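Local coordinates for protein serine protease pet (Escherichia coli, PDB 4OM9) that acts as a secreted serine protease and enterotoxin of the autotransporter type, probably cleaving the host cytoskeletal protein alpha-fodrin, at residues Leu783-Asp787 with Tyr958-Leu962; Thr710-Ala714 with Ser724-Ala728; Glu842-Ser848 with Lys867-Asn873. One frame throughout, in Å; residues are numbered along the deposited sequence.

Interaction 1 of 3, residues Leu783-Asp787 with Tyr958-Leu962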
loop_
_atom_site.group_PDB
_atom_site.type_symbol
_atom_site.label_atom_id
_atom_site.label_comp_id
_atom_site.label_asym_id
_atom_site.label_seq_id
_atom_site.Cartn_x
_atom_site.Cartn_y
_atom_site.Cartn_z
ATOM N N LEU A 783 -12.430 29.880 -26.337
ATOM C CA LEU A 783 -11.024 29.728 -26.698
ATOM C C LEU A 783 -10.722 30.090 -28.160
ATOM O O LEU A 783 -9.561 30.118 -28.549
ATOM C CB LEU A 783 -10.551 28.295 -26.424
ATOM C CG LEU A 783 -11.570 27.273 -25.922
ATOM C CD1 LEU A 783 -11.326 25.919 -26.556
ATOM C CD2 LEU A 783 -11.488 27.171 -24.415
ATOM N N ASP A 784 -11.758 30.365 -28.956
ATOM C CA ASP A 784 -11.611 30.684 -30.390
ATOM C C ASP A 784 -10.907 29.560 -31.160
ATOM O O ASP A 784 -11.544 28.812 -31.903
ATOM C CB ASP A 784 -10.864 32.007 -30.577
ATOM C CG ASP A 784 -11.568 33.173 -29.911
ATOM O OD1 ASP A 784 -11.930 33.053 -28.720
ATOM O OD2 ASP A 784 -11.758 34.211 -30.577
ATOM N N GLY A 785 -9.591 29.468 -31.012
ATOM C CA GLY A 785 -8.895 28.226 -31.282
ATOM C C GLY A 785 -8.837 27.580 -29.914
ATOM O O GLY A 785 -9.879 27.255 -29.350
ATOM N N PHE A 786 -7.645 27.365 -29.373
ATOM C CA PHE A 786 -6.404 27.320 -30.128
ATOM C C PHE A 786 -5.469 26.116 -29.857
ATOM O O PHE A 786 -4.312 26.209 -30.201
ATOM C CB PHE A 786 -5.586 28.585 -29.879
ATOM C CG PHE A 786 -6.223 29.843 -30.379
ATOM C CD1 PHE A 786 -6.202 30.162 -31.725
ATOM C CD2 PHE A 786 -6.814 30.726 -29.498
ATOM C CE1 PHE A 786 -6.782 31.329 -32.180
ATOM C CE2 PHE A 786 -7.397 31.890 -29.948
ATOM C CZ PHE A 786 -7.381 32.193 -31.291
ATOM N N ASP A 787 -5.863 25.031 -29.189
ATOM C CA ASP A 787 -6.987 24.909 -28.281
ATOM C C ASP A 787 -6.593 25.446 -26.907
ATOM O O ASP A 787 -6.589 24.713 -25.936
ATOM C CB ASP A 787 -7.434 23.450 -28.189
ATOM C CG ASP A 787 -6.261 22.482 -28.158
ATOM O OD1 ASP A 787 -5.175 22.867 -27.667
ATOM O OD2 ASP A 787 -6.424 21.339 -28.628
ATOM N N TYR A 958 -11.406 33.972 -33.634
ATOM C CA TYR A 958 -10.420 34.846 -34.265
ATOM C C TYR A 958 -9.614 34.109 -35.325
ATOM O O TYR A 958 -9.347 34.640 -36.400
ATOM C CB TYR A 958 -9.466 35.431 -33.222
ATOM C CG TYR A 958 -10.063 36.499 -32.335
ATOM C CD1 TYR A 958 -11.385 36.898 -32.472
ATOM C CD2 TYR A 958 -9.293 37.118 -31.364
ATOM C CE1 TYR A 958 -11.922 37.880 -31.655
ATOM C CE2 TYR A 958 -9.816 38.097 -30.549
ATOM C CZ TYR A 958 -11.129 38.476 -30.695
ATOM O OH TYR A 958 -11.640 39.454 -29.875
ATOM N N LYS A 959 -9.226 32.880 -35.000
ATOM C CA LYS A 959 -8.400 32.044 -35.866
ATOM C C LYS A 959 -8.999 31.868 -37.263
ATOM O O LYS A 959 -9.397 30.769 -37.648
ATOM C CB LYS A 959 -8.192 30.677 -35.209
ATOM C CG LYS A 959 -7.108 29.809 -35.820
ATOM C CD LYS A 959 -6.999 28.503 -35.055
ATOM C CE LYS A 959 -6.475 27.385 -35.930
ATOM N NZ LYS A 959 -7.311 27.195 -37.148
ATOM N N ALA A 960 -9.069 32.963 -38.010
ATOM C CA ALA A 960 -9.484 32.918 -39.406
ATOM C C ALA A 960 -8.264 33.110 -40.298
ATOM O O ALA A 960 -8.387 33.384 -41.494
ATOM C CB ALA A 960 -10.535 33.978 -39.693
ATOM N N PHE A 961 -7.083 32.971 -39.699
ATOM C CA PHE A 961 -5.825 33.219 -40.395
ATOM C C PHE A 961 -4.735 32.208 -40.024
ATOM O O PHE A 961 -3.568 32.579 -39.889
ATOM C CB PHE A 961 -5.325 34.640 -40.097
ATOM C CG PHE A 961 -6.401 35.586 -39.631
ATOM C CD1 PHE A 961 -7.236 36.214 -40.542
ATOM C CD2 PHE A 961 -6.572 35.851 -38.281
ATOM C CE1 PHE A 961 -8.227 37.083 -40.113
ATOM C CE2 PHE A 961 -7.559 36.721 -37.849
ATOM C CZ PHE A 961 -8.387 37.336 -38.766
ATOM N N LEU A 962 -5.104 30.939 -39.858
ATOM C CA LEU A 962 -4.114 29.903 -39.552
ATOM C C LEU A 962 -3.319 29.535 -40.802
ATOM O O LEU A 962 -2.089 29.463 -40.771
ATOM C CB LEU A 962 -4.777 28.648 -38.968
ATOM C CG LEU A 962 -3.812 27.522 -38.563
ATOM C CD1 LEU A 962 -3.129 27.821 -37.231
ATOM C CD2 LEU A 962 -4.495 26.155 -38.535
#
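Phe786 and Lys959 make the close-packed half of this contact. The ring atom CE1 of Phe786 comes within 3.4 Å of CB of Lys959, an approach oblique to the ring, while CD1 of Phe786 lies 3.8 Å from CD of Lys959. The lysine chain and the ring run antiparallel, each past the other. The lysine chain leaves its backbone with CG anti to the N (chi1 -167°) and stays extended as far as CE, which keeps its methylenes alongside the ring; a bend at the last torsion then leads the amino end away. Gly785 adds only its CA, 4.2 Å from CD of Lys959, and next to CE1, Phe786 CZ meets Tyr958 CB at 4.3 Å, at the edge of the ring. Two successive cis peptide bonds, before Phe786 and before Asp787, are modelled here, so the local backbone is less certain.

The other half is the more solvent-facing one, for Tyr958 is exposed, although a single oxygen makes close approaches there. The backbone N of Tyr958 donates to Asp784 OD2 over 3.1 Å, using the anti lone pair of that oxygen. The same OD2 lies over one face of the Tyr958 ring, 3.3 Å from CD1, with the carboxylate and ring planes 73° apart. Asp945 also accepts from this N, and residues 946-957 are not modelled, so the visible chain resumes exactly at this point. Phe786 and Lys959 additionally touch Ser824, a residue of another loop in the distal part of the passenger domain.

Chemically, one polar grip and one apolar strip join the returning C-terminal chain to the loop before strand 788-791; two carboxylates sharing a single N-H probably make that grip a modest one.

Interaction 2 of 3, residues Thr710-Ala714 with Ser724-Ala728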
loop_
_atom_site.group_PDB
_atom_site.type_symbol
_atom_site.label_atom_id
_atom_site.label_comp_id
_atom_site.label_asym_id
_atom_site.label_seq_id
_atom_site.Cartn_x
_atom_site.Cartn_y
_atom_site.Cartn_z
ATOM N N THR A 710 0.491 21.274 -15.177
ATOM C CA THR A 710 -0.128 21.177 -16.481
ATOM C C THR A 710 -1.642 21.300 -16.366
ATOM O O THR A 710 -2.276 20.644 -15.539
ATOM C CB THR A 710 0.227 19.860 -17.161
ATOM O OG1 THR A 710 1.649 19.707 -17.178
ATOM C CG2 THR A 710 -0.296 19.844 -18.580
ATOM N N LEU A 711 -2.216 22.149 -17.206
ATOM C CA LEU A 711 -3.642 22.408 -17.178
ATOM C C LEU A 711 -4.259 22.092 -18.539
ATOM O O LEU A 711 -3.833 22.627 -19.564
ATOM C CB LEU A 711 -3.888 23.857 -16.780
ATOM C CG LEU A 711 -3.087 24.300 -15.558
ATOM C CD1 LEU A 711 -3.278 25.788 -15.298
ATOM C CD2 LEU A 711 -3.504 23.480 -14.351
ATOM N N THR A 712 -5.241 21.193 -18.553
ATOM C CA THR A 712 -5.787 20.677 -19.807
ATOM C C THR A 712 -7.281 20.479 -19.739
ATOM O O THR A 712 -7.835 20.312 -18.657
ATOM C CB THR A 712 -5.208 19.302 -20.195
ATOM O OG1 THR A 712 -5.887 18.296 -19.442
ATOM C CG2 THR A 712 -3.713 19.206 -19.933
ATOM N N GLY A 713 -7.921 20.440 -20.905
ATOM C CA GLY A 713 -9.331 20.110 -20.990
ATOM C C GLY A 713 -9.598 18.727 -20.446
ATOM O O GLY A 713 -8.667 17.947 -20.250
ATOM N N ALA A 714 -10.863 18.415 -20.190
ATOM C CA ALA A 714 -11.212 17.077 -19.727
ATOM C C ALA A 714 -10.938 16.078 -20.844
ATOM O O ALA A 714 -11.705 15.971 -21.795
ATOM C CB ALA A 714 -12.664 17.014 -19.286
ATOM N N SER A 724 -13.837 20.804 -22.877
ATOM C CA SER A 724 -12.956 21.821 -22.299
ATOM C C SER A 724 -13.340 22.217 -20.880
ATOM O O SER A 724 -14.301 21.684 -20.330
ATOM C CB SER A 724 -12.953 23.063 -23.191
ATOM O OG SER A 724 -12.952 24.248 -22.415
ATOM N N MET A 725 -12.582 23.144 -20.290
ATOM C CA MET A 725 -12.896 23.690 -18.960
ATOM C C MET A 725 -12.050 24.937 -18.602
ATOM O O MET A 725 -11.261 25.408 -19.418
ATOM C CB MET A 725 -12.734 22.601 -17.890
ATOM C CG MET A 725 -11.673 21.544 -18.162
ATOM S SD MET A 725 -10.027 22.091 -17.716
ATOM C CE MET A 725 -9.507 22.953 -19.200
ATOM N N PHE A 726 -12.218 25.475 -17.392
ATOM C CA PHE A 726 -11.551 26.731 -17.015
ATOM C C PHE A 726 -10.564 26.618 -15.854
ATOM O O PHE A 726 -10.698 25.768 -14.984
ATOM C CB PHE A 726 -12.573 27.807 -16.624
ATOM C CG PHE A 726 -13.852 27.768 -17.403
ATOM C CD1 PHE A 726 -13.846 27.785 -18.787
ATOM C CD2 PHE A 726 -15.072 27.741 -16.739
ATOM C CE1 PHE A 726 -15.032 27.759 -19.489
ATOM C CE2 PHE A 726 -16.259 27.714 -17.439
ATOM C CZ PHE A 726 -16.241 27.723 -18.813
ATOM N N TYR A 727 -9.593 27.524 -15.829
ATOM C CA TYR A 727 -8.726 27.679 -14.668
ATOM C C TYR A 727 -8.614 29.144 -14.285
ATOM O O TYR A 727 -7.953 29.921 -14.975
ATOM C CB TYR A 727 -7.332 27.119 -14.933
ATOM C CG TYR A 727 -7.313 25.686 -15.385
ATOM C CD1 TYR A 727 -7.365 24.645 -14.464
ATOM C CD2 TYR A 727 -7.236 25.372 -16.736
ATOM C CE1 TYR A 727 -7.351 23.331 -14.879
ATOM C CE2 TYR A 727 -7.208 24.072 -17.160
ATOM C CZ TYR A 727 -7.268 23.050 -16.231
ATOM O OH TYR A 727 -7.250 21.742 -16.668
ATOM N N ALA A 728 -9.257 29.524 -13.186
ATOM C CA ALA A 728 -9.119 30.872 -12.656
ATOM C C ALA A 728 -8.290 30.849 -11.378
ATOM O O ALA A 728 -8.492 29.989 -10.509
ATOM C CB ALA A 728 -10.484 31.491 -12.393
#
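Tyr727 holds CG anti to its own carbonyl carbon (chi1 -55°), and Leu711 adopts the same kind of first torsion; between them they bring the tyrosine ring under the leucine side chain. Leu711 CB sits over one face of that ring in a CH-pi contact, 3.6 Å from the centroid and 21° off the normal, with 3.3 Å separating it from the nearest ring atom, CE2 of Tyr727. The two methyls reach farther round: Leu711 CD2 is 3.9 Å from Tyr727 CE1. The phenol oxygen ends beside the backbone of Thr712, but its position is crowded in the model and its hydrogen bonding there is doubtful.

Met725 covers the turn that follows. Bent at chi2 and chi3, it lays CE 3.4 Å from Gly713 CA and CG 3.8 Å from Ala714 N, but the sulfur is modelled too close to its neighbours, which leaves the course of the methionine doubtful. Within the first segment, Thr712 OG1 donates to Gly713 O over 2.9 Å.

The strand axes approach to 8.1 Å at 142°, too far apart for backbone pairing, which marks the contact as side-chain packing between different faces of the right-handed beta-helix. Strand 708-712 is paired in parallel with 690-693 and 740-744, and strand 725-729 with 697-699 and 747-755. Between these layers Leu711 also touches Phe741, while Tyr727 rests on Ala693, Ala747 and Val749 of the adjoining coils.

Interaction 3 of 3, residues Glu842-Ser848 with Lys867-Asn873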
loop_
_atom_site.group_PDB
_atom_site.type_symbol
_atom_site.label_atom_id
_atom_site.label_comp_id
_atom_site.label_asym_id
_atom_site.label_seq_id
_atom_site.Cartn_x
_atom_site.Cartn_y
_atom_site.Cartn_z
ATOM N N GLU A 842 13.967 37.482 -27.464
ATOM C CA GLU A 842 14.293 36.537 -28.486
ATOM C C GLU A 842 12.978 36.108 -29.052
ATOM O O GLU A 842 12.611 34.968 -29.026
ATOM C CB GLU A 842 15.094 35.369 -27.940
ATOM C CG GLU A 842 15.442 34.337 -28.997
ATOM C CD GLU A 842 16.766 33.670 -28.764
ATOM O OE1 GLU A 842 17.496 34.102 -27.870
ATOM O OE2 GLU A 842 17.085 32.715 -29.482
ATOM N N LEU A 843 12.246 37.078 -29.539
ATOM C CA LEU A 843 10.921 36.849 -30.115
ATOM C C LEU A 843 11.005 36.269 -31.519
ATOM O O LEU A 843 11.099 37.003 -32.502
ATOM C CB LEU A 843 10.107 38.146 -30.135
ATOM C CG LEU A 843 8.701 38.075 -30.734
ATOM C CD1 LEU A 843 7.950 36.866 -30.204
ATOM C CD2 LEU A 843 7.940 39.341 -30.409
ATOM N N THR A 844 10.950 34.944 -31.603
ATOM C CA THR A 844 11.076 34.240 -32.870
ATOM C C THR A 844 9.718 33.773 -33.393
ATOM O O THR A 844 9.528 32.589 -33.654
ATOM C CB THR A 844 12.006 33.017 -32.730
ATOM O OG1 THR A 844 12.997 33.274 -31.727
ATOM C CG2 THR A 844 12.685 32.690 -34.048
ATOM N N THR A 845 8.774 34.697 -33.542
ATOM C CA THR A 845 7.425 34.338 -33.974
ATOM C C THR A 845 7.405 33.827 -35.409
ATOM O O THR A 845 7.755 34.545 -36.348
ATOM C CB THR A 845 6.451 35.521 -33.856
ATOM O OG1 THR A 845 5.289 35.266 -34.657
ATOM C CG2 THR A 845 7.108 36.821 -34.314
ATOM N N SER A 846 6.983 32.577 -35.570
ATOM C CA SER A 846 7.025 31.917 -36.869
ATOM C C SER A 846 5.714 32.015 -37.636
ATOM O O SER A 846 5.585 31.418 -38.709
ATOM C CB SER A 846 7.409 30.442 -36.708
ATOM O OG SER A 846 7.338 29.753 -37.952
ATOM N N ASN A 847 4.751 32.763 -37.095
ATOM C CA ASN A 847 3.493 33.013 -37.809
ATOM C C ASN A 847 2.609 34.087 -37.186
ATOM O O ASN A 847 3.088 34.974 -36.469
ATOM C CB ASN A 847 2.690 31.711 -37.926
ATOM C CG ASN A 847 1.939 31.591 -39.235
ATOM O OD1 ASN A 847 0.801 32.048 -39.352
ATOM N ND2 ASN A 847 2.572 30.972 -40.229
ATOM N N SER A 848 1.312 33.952 -37.453
ATOM C CA SER A 848 0.343 35.039 -37.398
ATOM C C SER A 848 0.093 35.685 -36.037
ATOM O O SER A 848 0.629 35.253 -35.016
ATOM C CB SER A 848 -0.984 34.520 -37.948
ATOM O OG SER A 848 -1.427 33.395 -37.224
ATOM N N LYS A 867 15.798 41.025 -31.004
ATOM C CA LYS A 867 15.620 40.558 -32.382
ATOM C C LYS A 867 15.466 39.047 -32.581
ATOM O O LYS A 867 14.972 38.337 -31.706
ATOM C CB LYS A 867 16.787 41.056 -33.244
ATOM C CG LYS A 867 16.682 42.520 -33.663
ATOM C CD LYS A 867 16.960 43.481 -32.519
ATOM C CE LYS A 867 18.415 43.426 -32.078
ATOM N NZ LYS A 867 19.332 43.960 -33.122
ATOM N N LEU A 868 15.899 38.589 -33.755
ATOM C CA LEU A 868 15.667 37.234 -34.252
ATOM C C LEU A 868 14.177 36.912 -34.314
ATOM O O LEU A 868 13.575 36.529 -33.314
ATOM C CB LEU A 868 16.392 36.191 -33.397
ATOM C CG LEU A 868 16.173 34.744 -33.859
ATOM C CD1 LEU A 868 16.546 34.582 -35.326
ATOM C CD2 LEU A 868 16.953 33.768 -32.998
ATOM N N GLU A 869 13.591 37.077 -35.496
ATOM C CA GLU A 869 12.170 36.808 -35.700
ATOM C C GLU A 869 11.970 35.691 -36.723
ATOM O O GLU A 869 12.923 34.990 -37.068
ATOM C CB GLU A 869 11.442 38.080 -36.138
ATOM C CG GLU A 869 11.213 39.099 -35.024
ATOM C CD GLU A 869 12.494 39.737 -34.515
ATOM O OE1 GLU A 869 12.460 40.360 -33.438
ATOM O OE2 GLU A 869 13.536 39.626 -35.190
ATOM N N GLY A 870 10.740 35.525 -37.206
ATOM C CA GLY A 870 10.406 34.390 -38.055
ATOM C C GLY A 870 9.667 34.701 -39.346
ATOM O O GLY A 870 9.518 35.861 -39.724
ATOM N N ALA A 871 9.200 33.650 -40.019
ATOM C CA ALA A 871 8.546 33.777 -41.324
ATOM C C ALA A 871 7.029 33.982 -41.205
ATOM O O ALA A 871 6.410 33.534 -40.240
ATOM C CB ALA A 871 8.847 32.550 -42.180
ATOM N N ASN A 872 6.470 34.690 -42.191
ATOM C CA ASN A 872 5.040 35.032 -42.296
ATOM C C ASN A 872 4.573 36.124 -41.329
ATOM O O ASN A 872 4.699 37.311 -41.629
ATOM C CB ASN A 872 4.163 33.789 -42.115
ATOM C CG ASN A 872 3.425 33.411 -43.383
ATOM O OD1 ASN A 872 2.355 33.944 -43.672
ATOM N ND2 ASN A 872 3.994 32.486 -44.148
ATOM N N ASN A 873 4.014 35.716 -40.192
ATOM C CA ASN A 873 3.502 36.631 -39.164
ATOM C C ASN A 873 2.389 37.566 -39.638
ATOM O O ASN A 873 1.963 37.508 -40.791
ATOM C CB ASN A 873 4.638 37.470 -38.573
ATOM C CG ASN A 873 5.710 36.621 -37.919
ATOM O OD1 ASN A 873 5.564 35.408 -37.791
ATOM N ND2 ASN A 873 6.792 37.258 -37.496
#
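Thr844 and Glu869 bring their CA atoms to 4.0 Å where two neighbouring chain runs of the distal beta-helix lie side by side. Glu842 faces Lys867 and Asn847 faces Asn873, so both runs go the same way, as in consecutive coils of a parallel beta-helix. Neither has regular strand geometry, however, and none of the hydrogen bonds expected between such coils is clear. Backbone bonds from Thr844 to Leu819 and from Asn872 to Lys907 tie the pair to other loops outside it.

Glu869 can be traced atom by atom against one carbonyl oxygen, Leu843 O. That oxygen is modelled only 2.6 Å from Leu868 O, too close for two acceptors (Ser846 O and Ala871 O have the same fault), so contacts to it are approximate. Glu869 CB lies 3.8 Å from Leu843 O and CG moves in to 3.3 Å. The chain then bends at chi2 (68°), and CD and OE1 each remain 3.7 Å from Leu843 O, while OE2 swings farther off. OE1 is buried with no partner in the model, an unfavourable setting that might raise the affinity of the acid for a proton. The Glu869 side chain also packs on Val864 and Asn900.

On the other flank Leu868 and Glu842 point the same way, CD2 of the leucine meeting OE2 of the glutamate, and Thr844 CG2 and OG1 approach Leu868 CG at 4.1 Å. Lys867 turns away, its NZ forming a salt bridge with Glu899 and a hydrogen bond to Pro898 O.

The backbones are linked by CA-H...O contacts rather than by clear N-H...O bonds: Asn873 CA stands 3.2 Å from Asn847 O, with 153° at the hydrogen.

The three contacts follow the C-terminal part of the beta-helical passenger domain, all on the same side of the chain's centre. Along the sequence interaction 2 closes first; residues 783-787 come next, then both segments of interaction 3, and last 958-962, so interaction 1 spans the whole of interaction 3. Its centre lies about 17 Å from that of interaction 2 and 18 Å from that of interaction 3, whereas interactions 2 and 3 are 28 Å apart and do not touch. Interaction 1 thus bridges them: Leu783 CD2 packs 3.8 Å from Ser724 OG, and Phe961 O lies 3.5 Å from Ser848 OG. The order runs from regular strands to irregular distal coils, against which the C-terminal residues fold back.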